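PDB 1Y7W: halotolerant alpha-type carbonic anhydrase (dCA II) from Dunaliella salina, which catalyses the reversible hydration of carbon dioxide to bicarbonate at a zinc site and tolerates high salt concentrations. Local coordinates for residues F30-L35 / P234-R239; D228-T233 / N274-Q279; P113-G118 / Q165-G170; D261-A266 / A270-N275. All coordinates share one frame; numbering follows the deposited sequence. Where two conformers were deposited one is given.

Interaction 1. Residues F30-L35 / P234-R239; sequences FDWPGL and PGCDER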
loop_
_atom_site.group_PDB
_atom_site.type_symbol
_atom_site.label_atom_id
_atom_site.label_comp_id
_atom_site.label_asym_id
_atom_site.label_seq_id
_atom_site.Cartn_x
_atom_site.Cartn_y
_atom_site.Cartn_z
ATOM N N PHE A 30 -15.111 8.839 -7.031
ATOM C CA PHE A 30 -16.562 8.932 -6.930
ATOM C C PHE A 30 -17.188 8.545 -8.282
ATOM O O PHE A 30 -18.292 8.021 -8.298
ATOM C CB PHE A 30 -16.996 10.392 -6.567
ATOM C CG PHE A 30 -18.476 10.574 -6.386
ATOM C CD1 PHE A 30 -19.182 9.892 -5.409
ATOM C CD2 PHE A 30 -19.154 11.532 -7.149
ATOM C CE1 PHE A 30 -20.543 10.171 -5.182
ATOM C CE2 PHE A 30 -20.500 11.801 -6.932
ATOM C CZ PHE A 30 -21.184 11.115 -5.946
ATOM N N ASP A 31 -16.499 8.886 -9.354
ATOM C CA ASP A 31 -16.933 8.632 -10.750
ATOM C C ASP A 31 -16.644 7.240 -11.318
ATOM O O ASP A 31 -17.273 6.824 -12.319
ATOM C CB ASP A 31 -16.304 9.663 -11.726
ATOM C CG ASP A 31 -14.787 9.753 -11.640
ATOM O OD1 ASP A 31 -14.175 9.480 -10.586
ATOM O OD2 ASP A 31 -14.184 10.125 -12.665
ATOM N N TRP A 32 -15.731 6.526 -10.680
ATOM C CA TRP A 32 -15.303 5.208 -11.187
ATOM C C TRP A 32 -16.390 4.163 -11.440
ATOM O O TRP A 32 -16.384 3.532 -12.509
ATOM C CB TRP A 32 -14.264 4.554 -10.252
ATOM C CG TRP A 32 -12.945 5.266 -10.217
ATOM C CD1 TRP A 32 -12.551 6.342 -10.957
ATOM C CD2 TRP A 32 -11.902 5.007 -9.292
ATOM N NE1 TRP A 32 -11.305 6.793 -10.533
ATOM C CE2 TRP A 32 -10.896 5.999 -9.497
ATOM C CE3 TRP A 32 -11.730 4.051 -8.281
ATOM C CZ2 TRP A 32 -9.741 6.055 -8.730
ATOM C CZ3 TRP A 32 -10.573 4.112 -7.514
ATOM C CH2 TRP A 32 -9.597 5.107 -7.750
ATOM N N PRO A 33 -17.303 3.956 -10.479
ATOM C CA PRO A 33 -18.366 2.961 -10.667
ATOM C C PRO A 33 -19.313 3.263 -11.854
ATOM O O PRO A 33 -19.973 2.360 -12.411
ATOM C CB PRO A 33 -19.112 2.999 -9.350
ATOM C CG PRO A 33 -18.079 3.535 -8.335
ATOM C CD PRO A 33 -17.401 4.596 -9.154
ATOM N N GLY A 34 -19.399 4.530 -12.236
ATOM C CA GLY A 34 -20.295 4.911 -13.309
ATOM C C GLY A 34 -19.665 5.044 -14.678
ATOM O O GLY A 34 -20.396 5.241 -15.672
ATOM N N LEU A 35 -18.347 4.927 -14.788
ATOM C CA LEU A 35 -17.705 5.069 -16.082
ATOM C C LEU A 35 -18.176 3.968 -17.022
ATOM O O LEU A 35 -18.235 2.802 -16.646
ATOM C CB LEU A 35 -16.206 5.018 -15.978
ATOM C CG LEU A 35 -15.603 6.114 -15.094
ATOM C CD1 LEU A 35 -14.153 5.841 -14.922
ATOM C CD2 LEU A 35 -15.879 7.505 -15.727
ATOM N N PRO A 234 -9.059 0.918 -9.909
ATOM C CA PRO A 234 -9.864 0.006 -10.771
ATOM C C PRO A 234 -8.954 -1.184 -11.215
ATOM O O PRO A 234 -7.782 -0.955 -11.456
ATOM C CB PRO A 234 -10.225 0.886 -11.952
ATOM C CG PRO A 234 -10.444 2.297 -11.296
ATOM C CD PRO A 234 -9.246 2.354 -10.309
ATOM N N GLY A 235 -9.478 -2.404 -11.421
ATOM C CA GLY A 235 -10.904 -2.728 -11.315
ATOM C C GLY A 235 -11.519 -2.957 -9.928
ATOM O O GLY A 235 -12.584 -3.552 -9.858
ATOM N N CYS A 236 -10.851 -2.531 -8.834
ATOM C CA CYS A 236 -11.394 -2.658 -7.481
ATOM C C CYS A 236 -11.702 -4.101 -7.081
ATOM O O CYS A 236 -12.606 -4.343 -6.311
ATOM C CB CYS A 236 -12.688 -1.861 -7.380
ATOM S SG CYS A 236 -12.476 -0.120 -7.880
ATOM N N ASP A 237 -10.961 -5.053 -7.632
ATOM C CA ASP A 237 -11.217 -6.456 -7.304
ATOM C C ASP A 237 -11.276 -6.719 -5.812
ATOM O O ASP A 237 -10.362 -6.353 -5.103
ATOM C CB ASP A 237 -10.080 -7.375 -7.800
ATOM C CG ASP A 237 -9.586 -7.056 -9.217
ATOM O OD1 ASP A 237 -9.888 -6.004 -9.824
ATOM O OD2 ASP A 237 -8.807 -7.878 -9.732
ATOM N N GLU A 238 -12.285 -7.466 -5.358
ATOM C CA GLU A 238 -12.459 -7.816 -3.957
ATOM C C GLU A 238 -11.678 -9.096 -3.584
ATOM O O GLU A 238 -12.261 -10.166 -3.325
ATOM C CB GLU A 238 -13.941 -7.947 -3.671
ATOM C CG GLU A 238 -14.588 -6.511 -3.689
ATOM C CD GLU A 238 -16.059 -6.461 -3.356
ATOM O OE1 GLU A 238 -16.596 -5.340 -3.307
ATOM O OE2 GLU A 238 -16.691 -7.516 -3.149
ATOM N N ARG A 239 -10.355 -8.969 -3.604
ATOM C CA ARG A 239 -9.459 -10.103 -3.324
ATOM C C ARG A 239 -8.301 -9.687 -2.444
ATOM O O ARG A 239 -7.182 -10.219 -2.538
ATOM C CB ARG A 239 -8.998 -10.733 -4.671
ATOM C CG ARG A 239 -8.140 -9.860 -5.573
ATOM C CD ARG A 239 -8.134 -10.424 -7.043
ATOM N NE ARG A 239 -7.377 -9.569 -7.963
ATOM C CZ ARG A 239 -6.078 -9.654 -8.213
ATOM N NH1 ARG A 239 -5.573 -8.842 -9.089
ATOM N NH2 ARG A 239 -5.263 -10.536 -7.593
#
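W32 and P234 meet by a CH-pi contact, the two side chains crossing at about a right angle. P234 CD lies over one face of the six-membered ring, 3.6 Å from its centroid and 12° off the normal, while P234 CG sits 3.7 Å from W32 CD2, near the fusion bond. With CG of W32 beside the backbone N, the torsion (chi1 -68°) turns one face of the indole toward the loop before strand 240-251. The second contact is sulfur-aromatic and looser: C236 SG approaches obliquely, 4.3 Å from W32 CE3, and is fixed in the disulfide with C46. Further packing around the indole comes from Y23, edge-to-face, and from R276. The polar bond of the indole goes outside the pair, W32 NE1 donating to the carbonyl of D24. Farther along 234-239, R239 NE makes a salt bridge to D237 OD2 at 2.8 Å, nearly straight at 164° and close to the guanidinium plane, and E238 OE1 accepts from Q51 and N50. A leucine in place of W32 would probably leave P234 without its aromatic face and the D24 carbonyl without its indole donor. The peptide between P234 and G235 is cis, as in other alpha-type carbonic anhydrases, and gives the loop a sharp bend. The W32-P234 contact therefore depends on apolar C-H groups over a pi face, with the one polar edge atom of the indole satisfied elsewhere, and joins the N-terminal region to the loop that follows strand 224-229.

Interaction 2. Residues D228-T233 / N274-Q279; sequences DGSLTT and NNRMIQ. With ACY (acetic acid), chain E.
R276 runs its aliphatic chain past the backbone of T232, with CB 3.6 Å and CD 3.7 Å from T232 O. Its CG is anti to the backbone N (chi1 -178°) and the rest of the chain is extended, which carries the guanidinium beyond T232 to the neighbourhood of S230. There NH1 stops 3.9 Å from S230 OG, which lies at the guanidinium edge near its plane; the hydrogen bond of NH1 goes to Q51 instead. Q279 NE2 sits 3.2 Å above the same guanidinium, offset toward its rim, and is steadied by a 165° bond to M277 O. The contact belongs to the active-site wall of the alpha-carbonic anhydrase fold: T232 lies close to the zinc, its OG1 is hydrogen-bonded to E137, and the other carboxylate oxygen of E137 accepts from R276 N. An acetic acid molecule, probably from the crystallisation liquor, takes a 2.8 Å hydrogen bond from T232 N to its OXT, and L231 CD2 touches its methyl CH3 at 3.5 Å. S230 OG, between its backbone N and carbonyl carbon (chi1 81°), reaches forward to donate to L231 O at 2.7 Å, from above the carbonyl plane, while accepting from S52 N. An alanine here lacks the hydroxyl, and would probably leave the S52 amide and L231 O without this partner and the S230-L231 backbone less fixed.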
loop_
_atom_site.group_PDB
_atom_site.type_symbol
_atom_site.label_atom_id
_atom_site.label_comp_id
_atom_site.label_asym_id
_atom_site.label_seq_id
_atom_site.Cartn_x
_atom_site.Cartn_y
_atom_site.Cartn_z
ATOM N N ASP A 228 -11.669 -7.615 5.352
ATOM C CA ASP A 228 -11.734 -8.114 3.974
ATOM C C ASP A 228 -12.060 -6.960 3.000
ATOM O O ASP A 228 -13.102 -6.303 3.129
ATOM C CB ASP A 228 -12.806 -9.191 3.845
ATOM C CG ASP A 228 -12.452 -10.502 4.589
ATOM O OD1 ASP A 228 -13.417 -11.176 5.020
ATOM O OD2 ASP A 228 -11.263 -10.855 4.742
ATOM N N GLY A 229 -11.194 -6.713 2.020
ATOM C CA GLY A 229 -11.470 -5.580 1.164
ATOM C C GLY A 229 -11.120 -5.769 -0.282
ATOM O O GLY A 229 -11.096 -6.873 -0.786
ATOM N N SER A 230 -10.719 -4.675 -0.918
ATOM C CA SER A 230 -10.467 -4.656 -2.335
ATOM C C SER A 230 -9.252 -3.867 -2.763
ATOM O O SER A 230 -8.625 -3.209 -1.943
ATOM C CB SER A 230 -11.682 -3.995 -3.000
ATOM O OG SER A 230 -11.628 -2.553 -2.934
ATOM N N LEU A 231 -8.910 -3.947 -4.050
ATOM C CA LEU A 231 -7.869 -3.068 -4.602
ATOM C C LEU A 231 -8.511 -1.659 -4.464
ATOM O O LEU A 231 -9.752 -1.515 -4.585
ATOM C CB LEU A 231 -7.636 -3.296 -6.113
ATOM C CG LEU A 231 -7.109 -4.706 -6.402
ATOM C CD1 LEU A 231 -7.013 -4.969 -7.897
ATOM C CD2 LEU A 231 -5.765 -4.804 -5.775
ATOM N N THR A 232 -7.679 -0.630 -4.282
ATOM C CA THR A 232 -8.240 0.739 -4.178
ATOM C C THR A 232 -8.091 1.500 -5.516
ATOM O O THR A 232 -8.260 2.700 -5.573
ATOM C CB THR A 232 -7.581 1.533 -3.019
ATOM O OG1 THR A 232 -6.189 1.696 -3.309
ATOM C CG2 THR A 232 -7.759 0.794 -1.673
ATOM N N THR A 233 -7.757 0.774 -6.597
ATOM C CA THR A 233 -7.678 1.335 -7.923
ATOM C C THR A 233 -8.512 0.406 -8.790
ATOM O O THR A 233 -8.683 -0.782 -8.427
ATOM C CB THR A 233 -6.233 1.294 -8.524
ATOM O OG1 THR A 233 -5.711 -0.045 -8.454
ATOM C CG2 THR A 233 -5.283 2.240 -7.730
ATOM N N ASN A 274 -3.380 11.258 -4.627
ATOM C CA ASN A 274 -3.929 10.040 -5.240
ATOM C C ASN A 274 -4.608 9.036 -4.333
ATOM O O ASN A 274 -4.191 7.850 -4.241
ATOM C CB ASN A 274 -2.787 9.362 -6.030
ATOM C CG ASN A 274 -1.640 8.910 -5.132
ATOM O OD1 ASN A 274 -1.355 9.549 -4.114
ATOM N ND2 ASN A 274 -0.945 7.813 -5.518
ATOM N N ASN A 275 -5.613 9.502 -3.594
ATOM C CA ASN A 275 -6.383 8.628 -2.728
ATOM C C ASN A 275 -7.811 8.400 -3.228
ATOM O O ASN A 275 -8.516 9.343 -3.668
ATOM C CB ASN A 275 -6.485 9.195 -1.293
ATOM C CG ASN A 275 -7.213 10.549 -1.269
ATOM O OD1 ASN A 275 -6.885 11.411 -2.047
ATOM N ND2 ASN A 275 -8.184 10.705 -0.396
ATOM N N ARG A 276 -8.256 7.131 -3.127
ATOM C CA ARG A 276 -9.646 6.826 -3.444
ATOM C C ARG A 276 -10.438 7.188 -2.158
ATOM O O ARG A 276 -9.951 6.966 -1.030
ATOM C CB ARG A 276 -9.876 5.325 -3.675
ATOM C CG ARG A 276 -11.336 5.069 -4.040
ATOM C CD ARG A 276 -11.565 3.516 -4.112
ATOM N NE ARG A 276 -12.855 3.183 -4.738
ATOM C CZ ARG A 276 -13.353 1.955 -4.805
ATOM N NH1 ARG A 276 -12.660 0.951 -4.267
ATOM N NH2 ARG A 276 -14.532 1.722 -5.406
ATOM N N MET A 277 -11.650 7.718 -2.308
ATOM C CA MET A 277 -12.464 8.051 -1.112
ATOM C C MET A 277 -12.853 6.810 -0.273
ATOM O O MET A 277 -12.912 5.659 -0.787
ATOM C CB MET A 277 -13.751 8.747 -1.550
ATOM C CG MET A 277 -14.531 7.878 -2.518
ATOM S SD MET A 277 -15.806 8.781 -3.450
ATOM C CE MET A 277 -16.735 9.445 -2.083
ATOM N N ILE A 278 -13.153 7.009 1.001
ATOM C CA ILE A 278 -13.512 5.855 1.825
ATOM C C ILE A 278 -14.859 5.247 1.378
ATOM O O ILE A 278 -15.706 5.925 0.806
ATOM C CB ILE A 278 -13.536 6.153 3.358
ATOM C CG1 ILE A 278 -14.393 7.338 3.618
ATOM C CG2 ILE A 278 -12.071 6.348 3.921
ATOM C CD1 ILE A 278 -14.702 7.493 5.101
ATOM N N GLN A 279 -15.035 3.969 1.677
ATOM C CA GLN A 279 -16.178 3.183 1.213
ATOM C C GLN A 279 -17.027 2.690 2.344
ATOM O O GLN A 279 -16.576 2.599 3.469
ATOM C CB GLN A 279 -15.638 1.973 0.422
ATOM C CG GLN A 279 -14.734 2.356 -0.772
ATOM C CD GLN A 279 -15.512 2.956 -1.924
ATOM O OE1 GLN A 279 -16.520 2.396 -2.388
ATOM N NE2 GLN A 279 -15.078 4.128 -2.377
HETATM C C ACY E . -3.895 -1.755 -3.438
HETATM O O ACY E . -3.035 -1.052 -2.744
HETATM O OXT ACY E . -4.995 -1.316 -3.790
HETATM C CH3 ACY E . -3.426 -3.149 -3.801
#

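Interaction 3. Residues P113-G118 / Q165-G170; sequences PTIEIG and QLAVIG
Q165 meets I117 first, the two side chains coming from opposite directions. The Q165 chain leaves anti to its N and then folds at chi2 (73°), presenting its flank: CG lies 3.7 Å from I117 CD1, and OE1 4.1 Å from I117 CG2. The fold also brings the amide back to the backbone at the start of strand 166-175, where Q165 NE2 donates to L166 O at 3.1 Å, close to straight (168°) and with L166 O near the plane of the Q165 amide, so that the amide is held while the methylenes pack. L166 turns away from strand 114-117. A167 faces it again, its CB 3.7 Å from I115 CD1; a methyl-to-methyl contact is all this short side chain can offer, and I115 extends its longer branch to reach it. Beyond, V168 packs on W242 and on the zinc ligand H150. Strand 114-117 is an outermost strand of the sheet and pairs with 120-133, whereas 166-175 is separated from it by strands 120-133 and 147-155. The contact is thus a packing across the curled sheet, not strand pairing, with F124 of 120-133 and M153 of 147-155 filling in beside A167, and H243 of strand 240-251 against I115.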
loop_
_atom_site.group_PDB
_atom_site.type_symbol
_atom_site.label_atom_id
_atom_site.label_comp_id
_atom_site.label_asym_id
_atom_site.label_seq_id
_atom_site.Cartn_x
_atom_site.Cartn_y
_atom_site.Cartn_z
ATOM N N PRO A 113 5.626 -14.357 4.898
ATOM C CA PRO A 113 4.557 -14.232 5.897
ATOM C C PRO A 113 3.459 -15.206 5.498
ATOM O O PRO A 113 3.361 -15.579 4.326
ATOM C CB PRO A 113 4.106 -12.747 5.744
ATOM C CG PRO A 113 4.473 -12.411 4.310
ATOM C CD PRO A 113 5.827 -13.101 4.147
ATOM N N THR A 114 2.632 -15.635 6.458
ATOM C CA THR A 114 1.536 -16.526 6.110
ATOM C C THR A 114 0.200 -16.033 6.687
ATOM O O THR A 114 0.151 -15.329 7.692
ATOM C CB THR A 114 1.732 -17.987 6.663
ATOM O OG1 THR A 114 1.752 -17.950 8.096
ATOM C CG2 THR A 114 3.072 -18.571 6.189
ATOM N N ILE A 115 -0.876 -16.470 6.058
ATOM C CA ILE A 115 -2.215 -16.173 6.583
ATOM C C ILE A 115 -3.045 -17.420 6.328
ATOM O O ILE A 115 -2.938 -18.033 5.236
ATOM C CB ILE A 115 -2.902 -14.993 5.853
ATOM C CG1 ILE A 115 -1.979 -13.754 5.899
ATOM C CG2 ILE A 115 -4.319 -14.690 6.550
ATOM C CD1 ILE A 115 -2.563 -12.539 5.048
ATOM N N GLU A 116 -3.856 -17.804 7.314
ATOM C CA GLU A 116 -4.709 -18.955 7.124
ATOM C C GLU A 116 -5.997 -18.417 6.556
ATOM O O GLU A 116 -6.677 -17.592 7.193
ATOM C CB GLU A 116 -4.990 -19.690 8.430
ATOM C CG GLU A 116 -5.813 -20.941 8.159
ATOM C CD GLU A 116 -6.392 -21.572 9.420
ATOM O OE1 GLU A 116 -7.221 -20.936 10.031
ATOM O OE2 GLU A 116 -6.036 -22.696 9.777
ATOM N N ILE A 117 -6.337 -18.913 5.374
ATOM C CA ILE A 117 -7.515 -18.433 4.673
ATOM C C ILE A 117 -8.395 -19.572 4.247
ATOM O O ILE A 117 -7.956 -20.511 3.541
ATOM C CB ILE A 117 -7.126 -17.563 3.431
ATOM C CG1 ILE A 117 -6.422 -16.280 3.892
ATOM C CG2 ILE A 117 -8.404 -17.129 2.663
ATOM C CD1 ILE A 117 -5.787 -15.547 2.747
ATOM N N GLY A 118 -9.649 -19.474 4.667
ATOM C CA GLY A 118 -10.607 -20.528 4.388
ATOM C C GLY A 118 -10.070 -21.864 4.881
ATOM O O GLY A 118 -10.241 -22.876 4.200
ATOM N N GLN A 165 -5.389 -14.475 -4.509
ATOM C CA GLN A 165 -5.676 -13.842 -3.211
ATOM C C GLN A 165 -4.491 -12.880 -2.941
ATOM O O GLN A 165 -3.298 -13.274 -3.138
ATOM C CB GLN A 165 -5.713 -14.903 -2.108
ATOM C CG GLN A 165 -5.803 -14.266 -0.747
ATOM C CD GLN A 165 -7.197 -13.700 -0.517
ATOM O OE1 GLN A 165 -8.153 -14.467 -0.474
ATOM N NE2 GLN A 165 -7.317 -12.357 -0.335
ATOM N N LEU A 166 -4.800 -11.628 -2.552
ATOM C CA LEU A 166 -3.752 -10.680 -2.195
ATOM C C LEU A 166 -3.796 -10.334 -0.697
ATOM O O LEU A 166 -4.827 -10.517 -0.042
ATOM C CB LEU A 166 -3.896 -9.353 -2.993
ATOM C CG LEU A 166 -3.910 -9.477 -4.524
ATOM C CD1 LEU A 166 -4.003 -8.077 -5.166
ATOM C CD2 LEU A 166 -2.564 -10.172 -4.938
ATOM N N ALA A 167 -2.671 -9.867 -0.150
ATOM C CA ALA A 167 -2.657 -9.393 1.251
ATOM C C ALA A 167 -1.925 -8.075 1.173
ATOM O O ALA A 167 -0.830 -8.021 0.578
ATOM C CB ALA A 167 -1.882 -10.350 2.142
ATOM N N VAL A 168 -2.505 -7.000 1.718
ATOM C CA VAL A 168 -1.808 -5.725 1.638
ATOM C C VAL A 168 -1.607 -5.154 3.050
ATOM O O VAL A 168 -2.515 -5.229 3.919
ATOM C CB VAL A 168 -2.566 -4.708 0.716
ATOM C CG1 VAL A 168 -1.844 -3.284 0.754
ATOM C CG2 VAL A 168 -2.623 -5.283 -0.731
ATOM N N ILE A 169 -0.422 -4.589 3.255
ATOM C CA ILE A 169 -0.078 -3.999 4.524
ATOM C C ILE A 169 -0.125 -2.501 4.315
ATOM O O ILE A 169 0.465 -1.999 3.369
ATOM C CB ILE A 169 1.315 -4.448 4.958
ATOM C CG1 ILE A 169 1.180 -5.915 5.436
ATOM C CG2 ILE A 169 1.849 -3.580 6.066
ATOM C CD1 ILE A 169 2.501 -6.676 5.679
ATOM N N GLY A 170 -0.844 -1.801 5.181
ATOM C CA GLY A 170 -0.970 -0.359 4.994
ATOM C C GLY A 170 -0.257 0.295 6.153
ATOM O O GLY A 170 -0.528 -0.091 7.280
#

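Interaction 4. Residues D261-A266 / A270-N275; sequences DVTMGA and ADVVNN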
loop_
_atom_site.group_PDB
_atom_site.type_symbol
_atom_site.label_atom_id
_atom_site.label_comp_id
_atom_site.label_asym_id
_atom_site.label_seq_id
_atom_site.Cartn_x
_atom_site.Cartn_y
_atom_site.Cartn_z
ATOM N N ASP A 261 7.358 16.761 -6.700
ATOM C CA ASP A 261 8.377 16.896 -7.727
ATOM C C ASP A 261 8.341 15.739 -8.751
ATOM O O ASP A 261 8.346 15.949 -9.963
ATOM C CB ASP A 261 9.753 16.987 -7.076
ATOM C CG ASP A 261 9.996 18.339 -6.351
ATOM O OD1 ASP A 261 10.978 18.387 -5.593
ATOM O OD2 ASP A 261 9.219 19.334 -6.521
ATOM N N VAL A 262 8.305 14.518 -8.244
ATOM C CA VAL A 262 8.278 13.329 -9.058
ATOM C C VAL A 262 6.969 13.212 -9.805
ATOM O O VAL A 262 6.943 12.978 -11.032
ATOM C CB VAL A 262 8.499 12.089 -8.114
ATOM C CG1 VAL A 262 8.271 10.750 -8.867
ATOM C CG2 VAL A 262 9.952 12.186 -7.544
ATOM N N THR A 263 5.858 13.426 -9.096
ATOM C CA THR A 263 4.566 13.247 -9.756
ATOM C C THR A 263 4.306 14.241 -10.890
ATOM O O THR A 263 3.884 13.841 -11.997
ATOM C CB THR A 263 3.365 13.308 -8.729
ATOM O OG1 THR A 263 3.466 12.209 -7.795
ATOM C CG2 THR A 263 2.007 13.215 -9.477
ATOM N N MET A 264 4.536 15.522 -10.630
ATOM C CA MET A 264 4.272 16.533 -11.665
ATOM C C MET A 264 5.402 16.563 -12.684
ATOM O O MET A 264 5.185 16.912 -13.848
ATOM C CB MET A 264 4.069 17.911 -11.032
ATOM C CG MET A 264 2.894 17.974 -10.081
ATOM S SD MET A 264 1.422 17.137 -10.677
ATOM C CE MET A 264 1.041 18.099 -12.126
ATOM N N GLY A 265 6.601 16.169 -12.250
ATOM C CA GLY A 265 7.735 16.129 -13.158
ATOM C C GLY A 265 7.495 15.035 -14.194
ATOM O O GLY A 265 7.950 15.177 -15.333
ATOM N N ALA A 266 6.776 13.965 -13.835
ATOM C CA ALA A 266 6.508 12.883 -14.780
ATOM C C ALA A 266 5.366 13.149 -15.751
ATOM O O ALA A 266 5.464 12.791 -16.920
ATOM C CB ALA A 266 6.226 11.564 -14.055
ATOM N N ALA A 270 -0.917 15.000 -13.929
ATOM C CA ALA A 270 -1.130 13.958 -12.939
ATOM C C ALA A 270 -1.802 14.517 -11.694
ATOM O O ALA A 270 -1.719 15.724 -11.408
ATOM C CB ALA A 270 0.229 13.294 -12.594
ATOM N N ASP A 271 -2.502 13.649 -10.961
ATOM C CA ASP A 271 -3.139 14.095 -9.725
ATOM C C ASP A 271 -2.088 13.902 -8.650
ATOM O O ASP A 271 -1.555 12.789 -8.449
ATOM C CB ASP A 271 -4.381 13.252 -9.390
ATOM C CG ASP A 271 -5.531 13.501 -10.360
ATOM O OD1 ASP A 271 -5.996 14.676 -10.447
ATOM O OD2 ASP A 271 -5.943 12.533 -11.036
ATOM N N VAL A 272 -1.804 14.974 -7.931
ATOM C CA VAL A 272 -0.795 14.914 -6.901
ATOM C C VAL A 272 -1.359 14.274 -5.634
ATOM O O VAL A 272 -0.600 13.782 -4.823
ATOM C CB VAL A 272 -0.287 16.327 -6.606
ATOM C CG1 VAL A 272 0.722 16.302 -5.516
ATOM C CG2 VAL A 272 0.363 16.909 -7.856
ATOM N N VAL A 273 -2.675 14.301 -5.452
ATOM C CA VAL A 273 -3.286 13.706 -4.254
ATOM C C VAL A 273 -4.012 12.421 -4.804
ATOM O O VAL A 273 -5.122 12.486 -5.363
ATOM C CB VAL A 273 -4.301 14.677 -3.592
ATOM C CG1 VAL A 273 -4.768 14.095 -2.249
ATOM C CG2 VAL A 273 -3.626 16.069 -3.320
ATOM N N ASN A 274 -3.380 11.258 -4.627
ATOM C CA ASN A 274 -3.929 10.040 -5.240
ATOM C C ASN A 274 -4.608 9.036 -4.333
ATOM O O ASN A 274 -4.191 7.850 -4.241
ATOM C CB ASN A 274 -2.787 9.362 -6.030
ATOM C CG ASN A 274 -1.640 8.910 -5.132
ATOM O OD1 ASN A 274 -1.355 9.549 -4.114
ATOM N ND2 ASN A 274 -0.945 7.813 -5.518
ATOM N N ASN A 275 -5.613 9.502 -3.594
ATOM C CA ASN A 275 -6.383 8.628 -2.728
ATOM C C ASN A 275 -7.811 8.400 -3.228
ATOM O O ASN A 275 -8.516 9.343 -3.668
ATOM C CB ASN A 275 -6.485 9.195 -1.293
ATOM C CG ASN A 275 -7.213 10.549 -1.269
ATOM O OD1 ASN A 275 -6.885 11.411 -2.047
ATOM N ND2 ASN A 275 -8.184 10.705 -0.396
#
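T263 points its methyl at the returning chain: CG2 lies 3.6 Å from A270 CB and 3.7 Å from D271 O. The rotation that does this puts CG2 anti to the backbone N and leaves OG1 beside it (chi1 -64°), from where OG1 reaches the carbonyl of F259 one helical turn back. The threonine is therefore divided, its hydroxyl satisfied within its own helix and its methyl spent on the contact. A270 answers with its CB, which also lies 3.7 Å from T263 O, so that the small side chain nests against the helix backbone. M264 comes in beside it. Its side chain was deposited in two conformers; in the one given, it bends at chi2 and chi3 and crosses V272 at about a right angle, with CG 3.5 Å from V272 CG2, and the still closer approach of its SD to V272 is doubtful. Helix 253-266 ends at A266, three residues turn the chain, and the loop 270-275 passes back along the last turn, where G265 N bonds to D261 O. Backbone oxygens of this loop are bonded elsewhere: V272 O accepts from H133 ND1, and N274 O accepts from ND1 of H132, a zinc ligand, which makes N274 a second-shell residue that probably helps to orient that imidazole. The CB of D271 points away from the helix, and its OD2 accepts from the backbone N of Y25.

Interactions 1 and 2 are close neighbours, their centres 9 Å apart, and touch where D237 O meets L231 N and W32 packs on T232 O; their segments alternate along the chain, weaving the N-terminal region, the loop after strand 224-229 and the loop holding 274-279 into one wall near the zinc. Interaction 3 is nested within the loop closed by interaction 1 and reaches it through R239 and L166 on the sheet that interaction 2 also meets. Interaction 4 lies about 29 Å from interaction 3, centre to centre, but shares N274 and N275 with interaction 2. The loop after helix 253-266 thus links the surface helix to the active-site wall.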